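Local coordinates for protein beta-agarase B (Zobellia galactanivorans, PDB 4ATF) that cleaves the beta-1,4-linkages between beta-D-galactose and alpha-L-3,6-anhydrogalactose in agarose at random positions, with retention of the anomeric configuration, at residues A125-L130 / E262-R267; C100-T105 / D256-T261; Y109-E114 / I301-E306. The protein carries 1 engineered substitution. One frame throughout, in Å; residues are numbered along the deposited sequence.

Contact 1. Residues A125-L130 / E262-R267; sequences ASDVWL and EDQTWR. With GAL (beta-D-galactopyranose), chain E.
Ala-125 and Glu-262 form an antiparallel hydrogen-bonded pair joining strands 125-132 and 255-262 at the agarose-binding cleft. Ala-125 N donates to Glu-262 O over 2.9 Å, and the return bond, from Glu-262 N to Ala-125 O, is longer at 3.2 Å. Both side chains rise on the substrate face of the sheet, as do those of Asp-127 and Trp-129.

The galactose is held partly by stacking. Its C5 sits 3.7 Å above the plane of the Trp-129 ring, over the centre, and the C3-C4 edge of the sugar lies above the six-membered part of the indole, a CH-pi arrangement common in carbohydrate clefts. A chi1 of 53° turns this face of the indole to the sugar.

Polar recognition comes from Glu-262, whose extended chain carries the carboxylate to the axial hydroxyl: GAL O4 donates to Glu-262 OE1 at 2.6 Å. The carboxylate plane stands at 89° to the indole, with Glu-262 OE2 3.8 Å from Trp-129 CZ2.

Two acids also approach each other, Asp-127 OD2 lying 4.0 Å from Glu-262 OE2. Asp-127 is close to Asp-143, an engineered residue at the position of the presumed proton donor. The like charges would probably repel unless neighbours or the sugar offset them, while the pairing of an aromatic face with an acid on O4 is consistent with recognition of galactose.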
loop_
_atom_site.group_PDB
_atom_site.type_symbol
_atom_site.label_atom_id
_atom_site.label_comp_id
_atom_site.label_asym_id
_atom_site.label_seq_id
_atom_site.Cartn_x
_atom_site.Cartn_y
_atom_site.Cartn_z
ATOM N N ALA A 125 -6.452 7.475 -2.285
ATOM C CA ALA A 125 -5.221 6.841 -1.755
ATOM C C ALA A 125 -4.358 6.239 -2.844
ATOM O O ALA A 125 -4.908 5.671 -3.797
ATOM C CB ALA A 125 -5.563 5.725 -0.668
ATOM N N SER A 126 -3.035 6.379 -2.717
ATOM C CA SER A 126 -2.013 5.687 -3.541
ATOM C C SER A 126 -1.377 4.630 -2.657
ATOM O O SER A 126 -0.801 4.984 -1.637
ATOM C CB SER A 126 -0.937 6.698 -3.948
ATOM O OG SER A 126 -1.484 7.742 -4.740
ATOM N N ASP A 127 -1.538 3.339 -2.975
ATOM C CA ASP A 127 -1.212 2.254 -2.027
ATOM C C ASP A 127 -0.252 1.219 -2.610
ATOM O O ASP A 127 -0.462 0.743 -3.751
ATOM C CB ASP A 127 -2.506 1.490 -1.683
ATOM C CG ASP A 127 -3.528 2.362 -0.977
ATOM O OD1 ASP A 127 -3.102 3.115 -0.082
ATOM O OD2 ASP A 127 -4.758 2.298 -1.335
ATOM N N VAL A 128 0.725 0.789 -1.793
ATOM C CA VAL A 128 1.487 -0.430 -2.023
ATOM C C VAL A 128 1.456 -1.137 -0.674
ATOM O O VAL A 128 1.924 -0.587 0.339
ATOM C CB VAL A 128 2.974 -0.116 -2.381
ATOM C CG1 VAL A 128 3.814 -1.403 -2.524
ATOM C CG2 VAL A 128 3.047 0.716 -3.686
ATOM N N TRP A 129 0.952 -2.371 -0.642
ATOM C CA TRP A 129 0.726 -3.053 0.637
ATOM C C TRP A 129 0.837 -4.570 0.535
ATOM O O TRP A 129 0.907 -5.122 -0.618
ATOM C CB TRP A 129 -0.604 -2.567 1.265
ATOM C CG TRP A 129 -1.839 -2.637 0.438
ATOM C CD1 TRP A 129 -2.082 -2.044 -0.799
ATOM C CD2 TRP A 129 -3.038 -3.332 0.796
ATOM N NE1 TRP A 129 -3.375 -2.330 -1.199
ATOM C CE2 TRP A 129 -3.985 -3.108 -0.232
ATOM C CE3 TRP A 129 -3.419 -4.097 1.940
ATOM C CZ2 TRP A 129 -5.284 -3.652 -0.192
ATOM C CZ3 TRP A 129 -4.732 -4.620 2.000
ATOM C CH2 TRP A 129 -5.653 -4.394 0.920
ATOM N N LEU A 130 0.873 -5.261 1.696
ATOM C CA LEU A 130 1.001 -6.739 1.764
ATOM C C LEU A 130 -0.207 -7.238 2.533
ATOM O O LEU A 130 -0.594 -6.607 3.563
ATOM C CB LEU A 130 2.252 -7.170 2.562
ATOM C CG LEU A 130 3.550 -6.524 2.034
ATOM C CD1 LEU A 130 4.714 -6.992 2.970
ATOM C CD2 LEU A 130 3.830 -6.879 0.546
ATOM N N GLU A 262 -7.526 3.789 -4.020
ATOM C CA GLU A 262 -8.793 3.508 -3.269
ATOM C C GLU A 262 -9.462 4.806 -2.886
ATOM O O GLU A 262 -8.785 5.767 -2.479
ATOM C CB GLU A 262 -8.595 2.739 -1.915
ATOM C CG GLU A 262 -8.187 1.310 -2.038
ATOM C CD GLU A 262 -7.931 0.594 -0.662
ATOM O OE1 GLU A 262 -8.136 1.187 0.406
ATOM O OE2 GLU A 262 -7.422 -0.548 -0.654
ATOM N N ASP A 263 -10.787 4.830 -2.958
ATOM C CA ASP A 263 -11.530 5.816 -2.197
ATOM C C ASP A 263 -11.949 5.122 -0.875
ATOM O O ASP A 263 -12.605 4.090 -0.925
ATOM C CB ASP A 263 -12.799 6.238 -2.969
ATOM C CG ASP A 263 -13.681 7.142 -2.145
ATOM O OD1 ASP A 263 -14.587 6.603 -1.425
ATOM O OD2 ASP A 263 -13.500 8.391 -2.264
ATOM N N GLN A 264 -11.618 5.680 0.289
ATOM C CA GLN A 264 -12.019 5.041 1.534
ATOM C C GLN A 264 -13.256 5.749 2.189
ATOM O O GLN A 264 -13.427 6.961 2.068
ATOM C CB GLN A 264 -10.807 5.040 2.452
ATOM C CG GLN A 264 -9.807 4.084 1.874
ATOM C CD GLN A 264 -8.375 4.357 2.205
ATOM O OE1 GLN A 264 -7.444 3.607 1.766
ATOM N NE2 GLN A 264 -8.143 5.356 3.008
ATOM N N THR A 265 -14.107 4.950 2.863
ATOM C CA THR A 265 -15.324 5.485 3.508
ATOM C C THR A 265 -15.057 6.625 4.524
ATOM O O THR A 265 -15.789 7.620 4.595
ATOM C CB THR A 265 -16.164 4.371 4.201
ATOM O OG1 THR A 265 -16.432 3.358 3.234
ATOM C CG2 THR A 265 -17.544 4.950 4.693
ATOM N N TRP A 266 -13.991 6.525 5.296
ATOM C CA TRP A 266 -13.762 7.588 6.301
ATOM C C TRP A 266 -13.474 8.972 5.641
ATOM O O TRP A 266 -13.559 10.012 6.329
ATOM C CB TRP A 266 -12.625 7.196 7.272
ATOM C CG TRP A 266 -11.203 7.173 6.710
ATOM C CD1 TRP A 266 -10.622 6.175 5.997
ATOM C CD2 TRP A 266 -10.202 8.209 6.822
ATOM N NE1 TRP A 266 -9.299 6.518 5.629
ATOM C CE2 TRP A 266 -9.017 7.745 6.150
ATOM C CE3 TRP A 266 -10.175 9.463 7.437
ATOM C CZ2 TRP A 266 -7.849 8.474 6.087
ATOM C CZ3 TRP A 266 -8.979 10.222 7.365
ATOM C CH2 TRP A 266 -7.830 9.719 6.687
ATOM N N ARG A 267 -13.142 8.941 4.328
ATOM C CA ARG A 267 -12.800 10.144 3.520
ATOM C C ARG A 267 -14.021 10.587 2.732
ATOM O O ARG A 267 -14.360 11.760 2.789
ATOM C CB ARG A 267 -11.625 9.900 2.514
ATOM C CG ARG A 267 -10.211 9.456 3.018
ATOM C CD ARG A 267 -9.175 9.750 1.823
ATOM N NE ARG A 267 -8.624 10.796 2.476
ATOM C CZ ARG A 267 -8.079 11.924 2.140
ATOM N NH1 ARG A 267 -7.730 12.502 3.259
ATOM N NH2 ARG A 267 -7.803 12.456 0.917
HETATM C C1 GAL E . -4.969 -0.413 4.753
HETATM C C2 GAL E . -6.354 -1.014 4.943
HETATM C C3 GAL E . -6.836 -1.965 3.843
HETATM C C4 GAL E . -6.722 -1.185 2.518
HETATM C C5 GAL E . -5.288 -0.593 2.394
HETATM C C6 GAL E . -5.024 0.114 1.052
HETATM O O2 GAL E . -6.239 -1.769 6.115
HETATM O O3 GAL E . -8.201 -2.257 4.191
HETATM O O4 GAL E . -7.647 -0.131 2.571
HETATM O O5 GAL E . -4.870 0.229 3.493
HETATM O O6 GAL E . -3.649 0.501 1.116
#

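Contact 2. Residues C100-T105 / D256-T261; sequences CITSKT and DIIINT
Strand 100-103 runs antiparallel to 256-261, the strand axes 4.7 Å apart at their closest and 161° between their directions. The pairing belongs to the beta-sandwich (jelly roll) fold of family GH16. Ile-101 and Ile-259 exchange two backbone hydrogen bonds, with Ile-101 N to Ile-259 O at 3.0 Å, and Ser-103 N donates to Ile-257 O. CA-H...O contacts from Cys-100, Thr-102 and Ile-258 fill in between these bonds.

One face of the pair carries Cys-100, Thr-102, Ile-258 and Asn-260. The sulfur of Cys-100, anti to its backbone N (chi1 -174°), settles between neighbours on the opposite strand: SG is 3.8 Å from Ile-258 CG2 and also touches Asn-260 CB. Further along, the methyl CG2 of Thr-102 lies 3.7 Å from Asp-256 CB, whereas its hydroxyl turns to the carbonyl of Phe-58. Trp-129 of the neighbouring strand packs against Ile-258 and Asn-260, which places this face beneath the substrate cleft.

The other face is aliphatic. Ile-101 and Ile-259 lie side by side and point the same way, CG1 of the former 4.0 Å from CB of the latter, and Leu-83 of strand 82-89 touches both.

Asp-256 ties the Ser-103 end of the pair to the binding site, its OD2 accepting from the substrate-binding His-60 and its OD1 bridging to Arg-106. A water donates to both Asp-256 OD1 and Ser-103 O. Where a backbone carbonyl would be expected, the Ser-103 hydroxyl takes over: Ile-257 N donates to Ser-103 OG at 2.9 Å with an N-H...O angle of 173°, and OG in turn donates to Thr-105 O at 2.8 Å.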
loop_
_atom_site.group_PDB
_atom_site.type_symbol
_atom_site.label_atom_id
_atom_site.label_comp_id
_atom_site.label_asym_id
_atom_site.label_seq_id
_atom_site.Cartn_x
_atom_site.Cartn_y
_atom_site.Cartn_z
ATOM N N CYS A 100 -6.297 -2.113 -9.479
ATOM C CA CYS A 100 -5.733 -2.923 -8.356
ATOM C C CYS A 100 -5.041 -4.129 -8.995
ATOM O O CYS A 100 -5.639 -4.768 -9.880
ATOM C CB CYS A 100 -6.879 -3.411 -7.453
ATOM S SG CYS A 100 -6.308 -4.265 -5.956
ATOM N N ILE A 101 -3.791 -4.419 -8.610
ATOM C CA ILE A 101 -3.121 -5.616 -9.086
ATOM C C ILE A 101 -2.592 -6.374 -7.848
ATOM O O ILE A 101 -2.411 -5.755 -6.801
ATOM C CB ILE A 101 -1.953 -5.323 -10.094
ATOM C CG1 ILE A 101 -0.675 -4.786 -9.404
ATOM C CG2 ILE A 101 -2.467 -4.418 -11.321
ATOM C CD1 ILE A 101 0.572 -4.631 -10.425
ATOM N N THR A 102 -2.403 -7.687 -7.991
ATOM C CA THR A 102 -1.924 -8.569 -6.920
ATOM C C THR A 102 -0.781 -9.445 -7.448
ATOM O O THR A 102 -0.844 -9.910 -8.593
ATOM C CB THR A 102 -3.058 -9.485 -6.413
ATOM O OG1 THR A 102 -4.209 -8.695 -6.058
ATOM C CG2 THR A 102 -2.594 -10.338 -5.193
ATOM N N SER A 103 0.268 -9.662 -6.642
ATOM C CA SER A 103 1.348 -10.585 -7.056
ATOM C C SER A 103 0.847 -12.044 -7.164
ATOM O O SER A 103 -0.052 -12.482 -6.438
ATOM C CB SER A 103 2.536 -10.539 -6.092
ATOM O OG SER A 103 2.107 -10.914 -4.770
ATOM N N LYS A 104 1.402 -12.789 -8.109
ATOM C CA LYS A 104 1.028 -14.195 -8.253
ATOM C C LYS A 104 1.829 -15.086 -7.294
ATOM O O LYS A 104 1.541 -16.276 -7.226
ATOM C CB LYS A 104 1.161 -14.647 -9.711
ATOM C CG LYS A 104 -0.152 -14.168 -10.509
ATOM C CD LYS A 104 -0.168 -14.717 -11.861
ATOM C CE LYS A 104 -1.515 -14.400 -12.504
ATOM N NZ LYS A 104 -1.493 -14.596 -13.922
ATOM N N THR A 105 2.829 -14.522 -6.601
ATOM C CA THR A 105 3.671 -15.265 -5.660
ATOM C C THR A 105 3.603 -14.493 -4.337
ATOM O O THR A 105 3.467 -13.289 -4.352
ATOM C CB THR A 105 5.188 -15.350 -6.143
ATOM O OG1 THR A 105 5.216 -16.132 -7.337
ATOM C CG2 THR A 105 6.131 -15.960 -5.100
ATOM N N ASP A 256 0.382 -11.633 -0.082
ATOM C CA ASP A 256 0.291 -11.105 -1.426
ATOM C C ASP A 256 0.785 -9.628 -1.439
ATOM O O ASP A 256 0.577 -8.876 -0.481
ATOM C CB ASP A 256 -1.213 -11.046 -1.855
ATOM C CG ASP A 256 -1.856 -12.451 -2.051
ATOM O OD1 ASP A 256 -1.159 -13.465 -2.339
ATOM O OD2 ASP A 256 -3.105 -12.539 -1.941
ATOM N N ILE A 257 1.405 -9.195 -2.535
ATOM C CA ILE A 257 1.774 -7.804 -2.691
ATOM C C ILE A 257 0.637 -7.181 -3.479
ATOM O O ILE A 257 0.211 -7.749 -4.494
ATOM C CB ILE A 257 3.091 -7.681 -3.494
ATOM C CG1 ILE A 257 4.252 -8.437 -2.798
ATOM C CG2 ILE A 257 3.390 -6.157 -3.783
ATOM C CD1 ILE A 257 5.545 -8.491 -3.716
ATOM N N ILE A 258 0.091 -6.067 -3.015
ATOM C CA ILE A 258 -1.068 -5.443 -3.714
ATOM C C ILE A 258 -0.647 -3.983 -4.024
ATOM O O ILE A 258 -0.045 -3.321 -3.160
ATOM C CB ILE A 258 -2.346 -5.468 -2.807
ATOM C CG1 ILE A 258 -2.645 -6.936 -2.370
ATOM C CG2 ILE A 258 -3.528 -4.739 -3.464
ATOM C CD1 ILE A 258 -3.928 -7.097 -1.523
ATOM N N ILE A 259 -0.925 -3.515 -5.269
ATOM C CA ILE A 259 -0.699 -2.114 -5.652
ATOM C C ILE A 259 -2.050 -1.590 -6.161
ATOM O O ILE A 259 -2.611 -2.183 -7.084
ATOM C CB ILE A 259 0.407 -2.013 -6.755
ATOM C CG1 ILE A 259 1.695 -2.678 -6.241
ATOM C CG2 ILE A 259 0.583 -0.490 -7.175
ATOM C CD1 ILE A 259 2.905 -2.643 -7.223
ATOM N N ASN A 260 -2.565 -0.478 -5.624
ATOM C CA ASN A 260 -3.850 0.013 -6.046
ATOM C C ASN A 260 -4.018 1.460 -5.713
ATOM O O ASN A 260 -3.099 2.103 -5.174
ATOM C CB ASN A 260 -5.038 -0.865 -5.481
ATOM C CG ASN A 260 -5.330 -0.634 -3.973
ATOM O OD1 ASN A 260 -5.095 0.428 -3.435
ATOM N ND2 ASN A 260 -5.896 -1.645 -3.311
ATOM N N THR A 261 -5.182 1.997 -6.104
ATOM C CA THR A 261 -5.683 3.255 -5.529
ATOM C C THR A 261 -7.030 2.925 -4.931
ATOM O O THR A 261 -7.636 1.893 -5.331
ATOM C CB THR A 261 -5.737 4.449 -6.544
ATOM O OG1 THR A 261 -6.715 4.188 -7.568
ATOM C CG2 THR A 261 -4.339 4.629 -7.224
HETATM O O HOH W 1 -0.294 -14.476 -4.629
#

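Contact 3. Residues Y109-E114 / I301-E306; sequences YPVYIE and IYKPVE
Tyr-112 and Tyr-302 pair through their backbones in an antiparallel, hydrogen-bonded arrangement that joins strands 111-118 and 293-306. Tyr-112 N donates to Tyr-302 O at 3.0 Å, with an angle of 174° at the hydrogen, and Tyr-302 N returns a bond to Tyr-112 O.

Apolar side chains pack on both faces. On one, Ile-301 lies side by side with two neighbours: its CG2 meets Val-111 CG2 at 3.7 Å and its CG1 meets Ile-113 CG1 at 4.0 Å. On the other, the tyrosine rings come together at Tyr-112 CD2 and Tyr-302 CD1, the latter near the plane of the Tyr-112 ring. Pro-110, which follows a cis peptide bond, sets its CG 3.6 Å from Pro-304 CG.

The polar side chains reach for partners within and beyond the pair. With CG anti to the backbone N (chi1 -180°), the Tyr-112 ring is directed so that its hydroxyl reaches and donates to Glu-114 OE2 at 2.6 Å; the same carboxylate forms salt bridges with Arg-200 and Arg-300. Lys-303 NZ donates to the carbonyl of Val-108. A leucine in place of Lys-303 would probably leave that carbonyl without its ammonium partner and loosen the hold on the turn before Val-111.

Such a pairing of sequence-distant antiparallel strands, with an aliphatic face turned inward, is characteristic of the GH16 beta-sandwich.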
loop_
_atom_site.group_PDB
_atom_site.type_symbol
_atom_site.label_atom_id
_atom_site.label_comp_id
_atom_site.label_asym_id
_atom_site.label_seq_id
_atom_site.Cartn_x
_atom_site.Cartn_y
_atom_site.Cartn_z
ATOM N N TYR A 109 8.453 -12.886 5.820
ATOM C CA TYR A 109 9.681 -12.470 6.575
ATOM C C TYR A 109 10.737 -13.618 6.542
ATOM O O TYR A 109 10.358 -14.819 6.475
ATOM C CB TYR A 109 9.358 -12.134 8.055
ATOM C CG TYR A 109 8.984 -13.346 8.843
ATOM C CD1 TYR A 109 9.991 -14.147 9.495
ATOM C CD2 TYR A 109 7.678 -13.766 8.894
ATOM C CE1 TYR A 109 9.661 -15.341 10.152
ATOM C CE2 TYR A 109 7.342 -14.972 9.498
ATOM C CZ TYR A 109 8.323 -15.719 10.158
ATOM O OH TYR A 109 7.956 -16.868 10.769
ATOM N N PRO A 110 12.050 -13.294 6.598
ATOM C CA PRO A 110 12.637 -11.946 6.525
ATOM C C PRO A 110 12.624 -11.511 5.054
ATOM O O PRO A 110 13.001 -12.297 4.148
ATOM C CB PRO A 110 14.094 -12.139 7.038
ATOM C CG PRO A 110 14.465 -13.591 6.624
ATOM C CD PRO A 110 13.079 -14.350 6.838
ATOM N N VAL A 111 12.183 -10.275 4.799
ATOM C CA VAL A 111 12.111 -9.816 3.401
ATOM C C VAL A 111 12.113 -8.268 3.382
ATOM O O VAL A 111 11.484 -7.620 4.242
ATOM C CB VAL A 111 10.840 -10.340 2.648
ATOM C CG1 VAL A 111 9.487 -9.861 3.339
ATOM C CG2 VAL A 111 10.907 -10.095 1.124
ATOM N N TYR A 112 12.833 -7.690 2.442
ATOM C CA TYR A 112 12.881 -6.227 2.277
ATOM C C TYR A 112 12.171 -5.972 0.945
ATOM O O TYR A 112 12.578 -6.563 -0.075
ATOM C CB TYR A 112 14.356 -5.721 2.122
ATOM C CG TYR A 112 14.368 -4.204 1.955
ATOM C CD1 TYR A 112 13.957 -3.399 3.022
ATOM C CD2 TYR A 112 14.691 -3.597 0.736
ATOM C CE1 TYR A 112 13.865 -1.978 2.898
ATOM C CE2 TYR A 112 14.629 -2.149 0.591
ATOM C CZ TYR A 112 14.189 -1.365 1.692
ATOM O OH TYR A 112 14.059 -0.002 1.628
ATOM N N ILE A 113 11.172 -5.081 0.949
ATOM C CA ILE A 113 10.432 -4.739 -0.264
ATOM C C ILE A 113 10.362 -3.240 -0.393
ATOM O O ILE A 113 10.061 -2.573 0.586
ATOM C CB ILE A 113 9.008 -5.313 -0.190
ATOM C CG1 ILE A 113 9.054 -6.843 -0.067
ATOM C CG2 ILE A 113 8.176 -4.870 -1.406
ATOM C CD1 ILE A 113 7.643 -7.468 0.257
ATOM N N GLU A 114 10.649 -2.725 -1.594
ATOM C CA GLU A 114 10.737 -1.305 -1.839
ATOM C C GLU A 114 10.188 -0.956 -3.215
ATOM O O GLU A 114 10.591 -1.528 -4.273
ATOM C CB GLU A 114 12.209 -0.883 -1.727
ATOM C CG GLU A 114 12.453 0.637 -1.748
ATOM C CD GLU A 114 13.960 0.960 -1.695
ATOM O OE1 GLU A 114 14.608 0.947 -2.761
ATOM O OE2 GLU A 114 14.497 1.249 -0.596
ATOM N N ILE A 301 12.478 -6.668 -4.381
ATOM C CA ILE A 301 12.252 -7.559 -3.263
ATOM C C ILE A 301 13.570 -8.335 -3.014
ATOM O O ILE A 301 14.147 -8.899 -3.954
ATOM C CB ILE A 301 11.146 -8.597 -3.616
ATOM C CG1 ILE A 301 9.782 -7.875 -3.837
ATOM C CG2 ILE A 301 11.100 -9.665 -2.528
ATOM C CD1 ILE A 301 8.867 -8.482 -4.981
ATOM N N TYR A 302 14.058 -8.330 -1.768
ATOM C CA TYR A 302 15.331 -9.004 -1.433
ATOM C C TYR A 302 15.154 -9.878 -0.198
ATOM O O TYR A 302 14.368 -9.547 0.710
ATOM C CB TYR A 302 16.449 -7.980 -1.125
ATOM C CG TYR A 302 16.854 -7.149 -2.290
ATOM C CD1 TYR A 302 16.079 -6.042 -2.701
ATOM C CD2 TYR A 302 18.017 -7.457 -2.998
ATOM C CE1 TYR A 302 16.445 -5.285 -3.794
ATOM C CE2 TYR A 302 18.413 -6.678 -4.124
ATOM C CZ TYR A 302 17.620 -5.588 -4.480
ATOM O OH TYR A 302 18.006 -4.817 -5.570
ATOM N N LYS A 303 15.896 -10.988 -0.154
ATOM C CA LYS A 303 15.914 -11.882 1.034
ATOM C C LYS A 303 17.338 -11.925 1.564
ATOM O O LYS A 303 18.287 -11.912 0.770
ATOM C CB LYS A 303 15.418 -13.321 0.630
ATOM C CG LYS A 303 13.846 -13.249 0.202
ATOM C CD LYS A 303 12.973 -14.412 0.742
ATOM C CE LYS A 303 12.887 -14.294 2.160
ATOM N NZ LYS A 303 11.661 -14.660 2.802
ATOM N N PRO A 304 17.511 -11.928 2.888
ATOM C CA PRO A 304 18.892 -12.037 3.436
ATOM C C PRO A 304 19.396 -13.478 3.366
ATOM O O PRO A 304 18.656 -14.401 3.806
ATOM C CB PRO A 304 18.725 -11.596 4.879
ATOM C CG PRO A 304 17.256 -11.882 5.233
ATOM C CD PRO A 304 16.465 -11.845 3.924
ATOM N N VAL A 305 20.609 -13.692 2.824
ATOM C CA VAL A 305 21.224 -15.031 2.739
ATOM C C VAL A 305 22.661 -15.007 3.278
ATOM O O VAL A 305 23.299 -13.941 3.342
ATOM C CB VAL A 305 21.171 -15.595 1.294
ATOM C CG1 VAL A 305 19.697 -15.476 0.723
ATOM C CG2 VAL A 305 22.022 -14.785 0.386
ATOM N N GLU A 306 23.186 -16.183 3.659
ATOM C CA GLU A 306 24.562 -16.275 4.107
ATOM C C GLU A 306 25.504 -15.934 2.950
ATOM O O GLU A 306 25.239 -16.249 1.799
ATOM C CB GLU A 306 24.831 -17.699 4.609
ATOM C CG GLU A 306 25.884 -17.806 5.659
ATOM C CD GLU A 306 26.008 -19.226 6.200
ATOM O OE1 GLU A 306 25.036 -20.006 6.087
ATOM O OE2 GLU A 306 27.076 -19.562 6.724
#

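In the fold
The three contacts lie within the GH16 beta-sandwich. Contacts 1 and 2 share strand 255-262, which has strand 125-132 on one side and 96-103 on the other; contact 1 lies where that strand ends and the chain runs on into helix 265-268. Their centres are 13 Å apart, and Trp-129 O lies 2.7 Å from Ile-258 N where they join. The centre of contact 3 is 18 Å from contact 2 and 25 Å from contact 1. Along the chain, 100-105, 109-114 and 125-130 precede 256-261, 262-267 and 301-306, so in the sheet a late strand lies between two early ones. Ile-257 on Ile-301 and Leu-130 on Ile-113 pack the cleft-side strands against contact 3.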